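Local coordinates for xylose isomerase-like TIM barrel (PDB 2QW5), which binds a zinc ion and D-xylose in a TIM barrel and is probably a sugar isomerase or epimerase, at residues A[243-256]-A[270-283]. Numbering follows the deposited sequence.
Sequences LHYVQVSPPDRGAL and IVKVYDGPIAVEIF. With ZN (zinc ion), chain D; XLS (D-xylose), chain C.
V246 and Y274 meet at the foot of the last beta-alpha-beta unit of a TIM barrel, in which helix 263-273 links the parallel neighbours 243-248 and 278-280. Methyl CG2 of V246 sits over one face of the Y274 ring, 3.8 Å from its centroid, in a CH-pi contact, and also meets CG2 of I270; with CG1 anti to the backbone N (chi1 172°), CG2 lies beside that N. The opposite face of the Y274 ring carries the backbone N of G276, and its OH donates to the carbonyl O of P277 (2.6 Å), which holds the ring against the loop leading into strand 278-280. A leucine in place of Y274 would probably leave this carbonyl without its hydroxyl partner and the V246 methyl without a flat face to lie on. Further along, the strands are joined by bonds from A279 N to V246 O, V248 N to A279 O and E281 N to V248 O. At the C-terminal mouth of the barrel, E281 stretches out with CG anti to its backbone N (chi1 -164°), and its OE1 binds zinc at 2.1 Å. OE1 of Q247 binds the same ion at 2.4 Å, its amide plane turned 61° from the carboxylate; E183 and D216 complete the protein ligands, while Q247 NE2 is hydrogen-bonded to E49. R253 lays its guanidinium face against CE1 of F283, beside the xylose. S249 OG receives R253 NE at 3.1 Å, near the guanidinium plane, and itself donates to E281 O at 2.6 Å, nearly along the carbonyl axis.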
# COMPACT_ATOMS: atom_id res chain seq x y z
N LEU A 243 -14.07 -15.31 32.71
CA LEU A 243 -13.89 -16.24 31.60
C LEU A 243 -15.27 -16.46 31.04
O LEU A 243 -15.94 -17.41 31.37
CB LEU A 243 -13.18 -17.53 32.03
CG LEU A 243 -12.82 -18.60 30.96
CD1 LEU A 243 -12.36 -18.05 29.66
CD2 LEU A 243 -11.75 -19.51 31.53
N HIS A 244 -15.67 -15.55 30.15
CA HIS A 244 -17.02 -15.55 29.61
C HIS A 244 -17.28 -16.43 28.41
O HIS A 244 -18.45 -16.71 28.12
CB HIS A 244 -17.43 -14.12 29.27
CG HIS A 244 -17.43 -13.19 30.44
ND1 HIS A 244 -17.73 -13.61 31.72
CD2 HIS A 244 -17.28 -11.85 30.52
CE1 HIS A 244 -17.70 -12.56 32.54
NE2 HIS A 244 -17.45 -11.48 31.83
N TYR A 245 -16.24 -16.83 27.69
CA TYR A 245 -16.45 -17.55 26.42
C TYR A 245 -15.19 -18.24 25.96
O TYR A 245 -14.10 -17.83 26.33
CB TYR A 245 -16.89 -16.53 25.38
CG TYR A 245 -17.56 -17.05 24.12
CD1 TYR A 245 -18.68 -17.89 24.15
CD2 TYR A 245 -17.16 -16.57 22.88
CE1 TYR A 245 -19.36 -18.26 22.95
CE2 TYR A 245 -17.82 -16.94 21.69
CZ TYR A 245 -18.89 -17.77 21.73
OH TYR A 245 -19.49 -18.12 20.55
N VAL A 246 -15.33 -19.25 25.11
CA VAL A 246 -14.19 -20.06 24.62
C VAL A 246 -14.47 -20.45 23.17
O VAL A 246 -15.58 -20.88 22.86
CB VAL A 246 -13.98 -21.35 25.46
CG1 VAL A 246 -12.93 -22.27 24.82
CG2 VAL A 246 -13.55 -21.03 26.87
N GLN A 247 -13.45 -20.26 22.31
CA GLN A 247 -13.48 -20.60 20.91
C GLN A 247 -12.38 -21.61 20.54
O GLN A 247 -11.23 -21.49 21.00
CB GLN A 247 -13.33 -19.37 20.05
CG GLN A 247 -14.43 -18.39 20.18
CD GLN A 247 -14.21 -17.23 19.26
OE1 GLN A 247 -13.12 -16.69 19.19
NE2 GLN A 247 -15.24 -16.88 18.49
N VAL A 248 -12.75 -22.62 19.76
CA VAL A 248 -11.80 -23.61 19.25
C VAL A 248 -11.65 -23.29 17.77
O VAL A 248 -12.65 -23.20 17.02
CB VAL A 248 -12.19 -25.09 19.52
CG1 VAL A 248 -12.02 -25.38 21.03
CG2 VAL A 248 -13.61 -25.40 19.02
N SER A 249 -10.40 -23.10 17.36
CA SER A 249 -10.04 -22.69 16.01
C SER A 249 -8.62 -23.11 15.77
O SER A 249 -7.75 -22.86 16.63
CB SER A 249 -10.11 -21.17 15.90
OG SER A 249 -10.02 -20.77 14.56
N PRO A 250 -8.32 -23.71 14.59
CA PRO A 250 -6.97 -24.18 14.35
C PRO A 250 -6.05 -22.99 14.04
O PRO A 250 -6.54 -21.90 13.76
CB PRO A 250 -7.17 -25.11 13.14
CG PRO A 250 -8.23 -24.51 12.39
CD PRO A 250 -9.17 -23.93 13.41
N PRO A 251 -4.72 -23.17 14.10
CA PRO A 251 -3.81 -22.03 13.79
C PRO A 251 -4.00 -21.35 12.44
O PRO A 251 -3.88 -20.12 12.35
CB PRO A 251 -2.42 -22.69 13.85
CG PRO A 251 -2.61 -23.76 14.91
CD PRO A 251 -3.96 -24.35 14.55
N ASP A 252 -4.34 -22.13 11.40
CA ASP A 252 -4.57 -21.55 10.08
C ASP A 252 -6.00 -21.03 9.87
O ASP A 252 -6.29 -20.53 8.80
CB ASP A 252 -4.14 -22.52 8.96
CG ASP A 252 -5.24 -23.51 8.54
OD1 ASP A 252 -6.17 -23.77 9.32
OD2 ASP A 252 -5.13 -24.02 7.40
N ARG A 253 -6.85 -21.20 10.88
CA ARG A 253 -8.26 -20.76 10.94
C ARG A 253 -9.18 -21.55 10.01
O ARG A 253 -10.31 -21.16 9.90
CB ARG A 253 -8.47 -19.26 10.73
CG ARG A 253 -7.45 -18.32 11.32
CD ARG A 253 -7.09 -18.53 12.75
NE ARG A 253 -8.18 -18.44 13.70
CZ ARG A 253 -8.71 -17.34 14.24
NH1 ARG A 253 -8.38 -16.09 13.86
NH2 ARG A 253 -9.69 -17.50 15.12
N GLY A 254 -8.71 -22.66 9.44
CA GLY A 254 -9.49 -23.49 8.50
C GLY A 254 -10.01 -24.78 9.12
O GLY A 254 -10.79 -24.72 10.07
N ALA A 255 -9.55 -25.93 8.61
CA ALA A 255 -10.04 -27.25 9.03
C ALA A 255 -9.64 -27.55 10.46
O ALA A 255 -8.47 -27.57 10.78
CB ALA A 255 -9.52 -28.33 8.11
N LEU A 256 -10.62 -27.82 11.32
CA LEU A 256 -10.33 -28.04 12.75
C LEU A 256 -9.81 -29.46 13.05
O LEU A 256 -9.06 -29.68 14.00
CB LEU A 256 -11.57 -27.66 13.56
CG LEU A 256 -11.51 -27.60 15.09
CD1 LEU A 256 -10.41 -26.64 15.58
CD2 LEU A 256 -12.90 -27.21 15.61
N ILE A 270 -9.47 -25.30 31.03
CA ILE A 270 -10.71 -24.58 30.78
C ILE A 270 -11.92 -25.37 31.25
O ILE A 270 -12.76 -24.82 31.95
CB ILE A 270 -10.86 -24.22 29.26
CG1 ILE A 270 -9.82 -23.15 28.86
CG2 ILE A 270 -12.28 -23.72 28.96
CD1 ILE A 270 -9.70 -22.92 27.35
N VAL A 271 -12.02 -26.64 30.84
CA VAL A 271 -13.18 -27.48 31.22
C VAL A 271 -13.35 -27.62 32.77
O VAL A 271 -14.46 -27.75 33.23
CB VAL A 271 -13.24 -28.85 30.49
CG1 VAL A 271 -13.27 -28.64 28.97
CG2 VAL A 271 -12.10 -29.73 30.89
N LYS A 272 -12.26 -27.52 33.53
CA LYS A 272 -12.33 -27.52 34.99
C LYS A 272 -13.11 -26.37 35.58
O LYS A 272 -13.74 -26.56 36.61
CB LYS A 272 -10.92 -27.51 35.61
CG LYS A 272 -10.20 -28.84 35.44
CD LYS A 272 -8.71 -28.87 35.88
CE LYS A 272 -8.09 -30.24 35.48
NZ LYS A 272 -6.63 -30.37 35.75
N VAL A 273 -13.05 -25.18 34.97
CA VAL A 273 -13.67 -23.95 35.52
C VAL A 273 -14.71 -23.23 34.66
O VAL A 273 -15.29 -22.27 35.11
CB VAL A 273 -12.58 -22.90 35.84
CG1 VAL A 273 -11.48 -23.52 36.74
CG2 VAL A 273 -11.95 -22.32 34.55
N TYR A 274 -14.94 -23.69 33.44
CA TYR A 274 -15.82 -23.05 32.48
C TYR A 274 -16.86 -24.06 32.08
O TYR A 274 -16.51 -25.16 31.72
CB TYR A 274 -15.01 -22.65 31.23
CG TYR A 274 -15.83 -22.04 30.12
CD1 TYR A 274 -16.30 -20.71 30.22
CD2 TYR A 274 -16.18 -22.78 28.99
CE1 TYR A 274 -17.08 -20.15 29.20
CE2 TYR A 274 -16.94 -22.24 28.00
CZ TYR A 274 -17.39 -20.91 28.10
OH TYR A 274 -18.16 -20.40 27.09
N ASP A 275 -18.13 -23.67 32.15
CA ASP A 275 -19.22 -24.55 31.73
C ASP A 275 -20.11 -23.92 30.66
O ASP A 275 -21.21 -24.42 30.40
CB ASP A 275 -20.03 -25.08 32.97
CG ASP A 275 -20.88 -24.01 33.67
OD1 ASP A 275 -21.04 -22.85 33.19
OD2 ASP A 275 -21.44 -24.37 34.74
N GLY A 276 -19.63 -22.84 30.03
CA GLY A 276 -20.37 -22.18 28.96
C GLY A 276 -20.25 -22.89 27.62
O GLY A 276 -19.70 -23.97 27.54
N PRO A 277 -20.77 -22.28 26.55
CA PRO A 277 -20.68 -22.88 25.22
C PRO A 277 -19.27 -22.79 24.63
O PRO A 277 -18.56 -21.83 24.92
CB PRO A 277 -21.66 -22.03 24.40
CG PRO A 277 -21.70 -20.73 25.07
CD PRO A 277 -21.50 -20.99 26.53
N ILE A 278 -18.89 -23.79 23.82
CA ILE A 278 -17.59 -23.85 23.12
C ILE A 278 -17.89 -23.58 21.65
O ILE A 278 -18.59 -24.36 21.05
CB ILE A 278 -16.91 -25.24 23.26
CG1 ILE A 278 -16.60 -25.58 24.72
CG2 ILE A 278 -15.62 -25.30 22.43
CD1 ILE A 278 -15.56 -24.68 25.35
N ALA A 279 -17.38 -22.47 21.07
CA ALA A 279 -17.67 -22.13 19.67
C ALA A 279 -16.58 -22.56 18.69
O ALA A 279 -15.43 -22.32 18.92
CB ALA A 279 -17.92 -20.68 19.52
N VAL A 280 -16.98 -23.24 17.61
CA VAL A 280 -16.10 -23.59 16.51
C VAL A 280 -16.02 -22.32 15.65
O VAL A 280 -17.03 -21.88 15.14
CB VAL A 280 -16.70 -24.75 15.65
CG1 VAL A 280 -15.96 -24.89 14.30
CG2 VAL A 280 -16.70 -26.04 16.46
N GLU A 281 -14.82 -21.73 15.53
CA GLU A 281 -14.65 -20.53 14.72
C GLU A 281 -13.71 -20.78 13.53
O GLU A 281 -12.50 -20.74 13.66
CB GLU A 281 -14.16 -19.37 15.55
CG GLU A 281 -14.36 -18.04 14.78
CD GLU A 281 -13.87 -16.86 15.53
OE1 GLU A 281 -12.71 -16.97 16.00
OE2 GLU A 281 -14.60 -15.85 15.62
N ILE A 282 -14.32 -21.04 12.37
CA ILE A 282 -13.61 -21.32 11.15
C ILE A 282 -13.89 -20.13 10.18
O ILE A 282 -15.06 -19.78 9.91
CB ILE A 282 -14.10 -22.68 10.54
CG1 ILE A 282 -13.70 -23.85 11.49
CG2 ILE A 282 -13.51 -22.90 9.12
CD1 ILE A 282 -14.19 -25.22 11.01
N PHE A 283 -12.80 -19.55 9.67
CA PHE A 283 -12.82 -18.43 8.75
C PHE A 283 -12.72 -19.03 7.35
O PHE A 283 -11.67 -19.46 6.92
CB PHE A 283 -11.65 -17.48 9.02
CG PHE A 283 -11.83 -16.67 10.24
CD1 PHE A 283 -11.67 -17.24 11.49
CD2 PHE A 283 -12.20 -15.34 10.16
CE1 PHE A 283 -11.84 -16.48 12.66
CE2 PHE A 283 -12.34 -14.56 11.36
CZ PHE A 283 -12.17 -15.17 12.58
ZN ZN D . -11.87 -15.66 17.43
C1 XLS C . -10.95 -12.27 14.08
C2 XLS C . -11.81 -11.15 14.65
C3 XLS C . -12.40 -10.18 13.57
C4 XLS C . -13.81 -9.70 13.86
O1 XLS C . -9.78 -12.81 14.70
O2 XLS C . -12.80 -11.66 15.55
O3 XLS C . -12.45 -10.61 12.21
O4 XLS C . -13.85 -9.21 15.17
O HOH W 1 -16.33 -19.39 33.54
O HOH W 2 -10.97 -14.72 15.87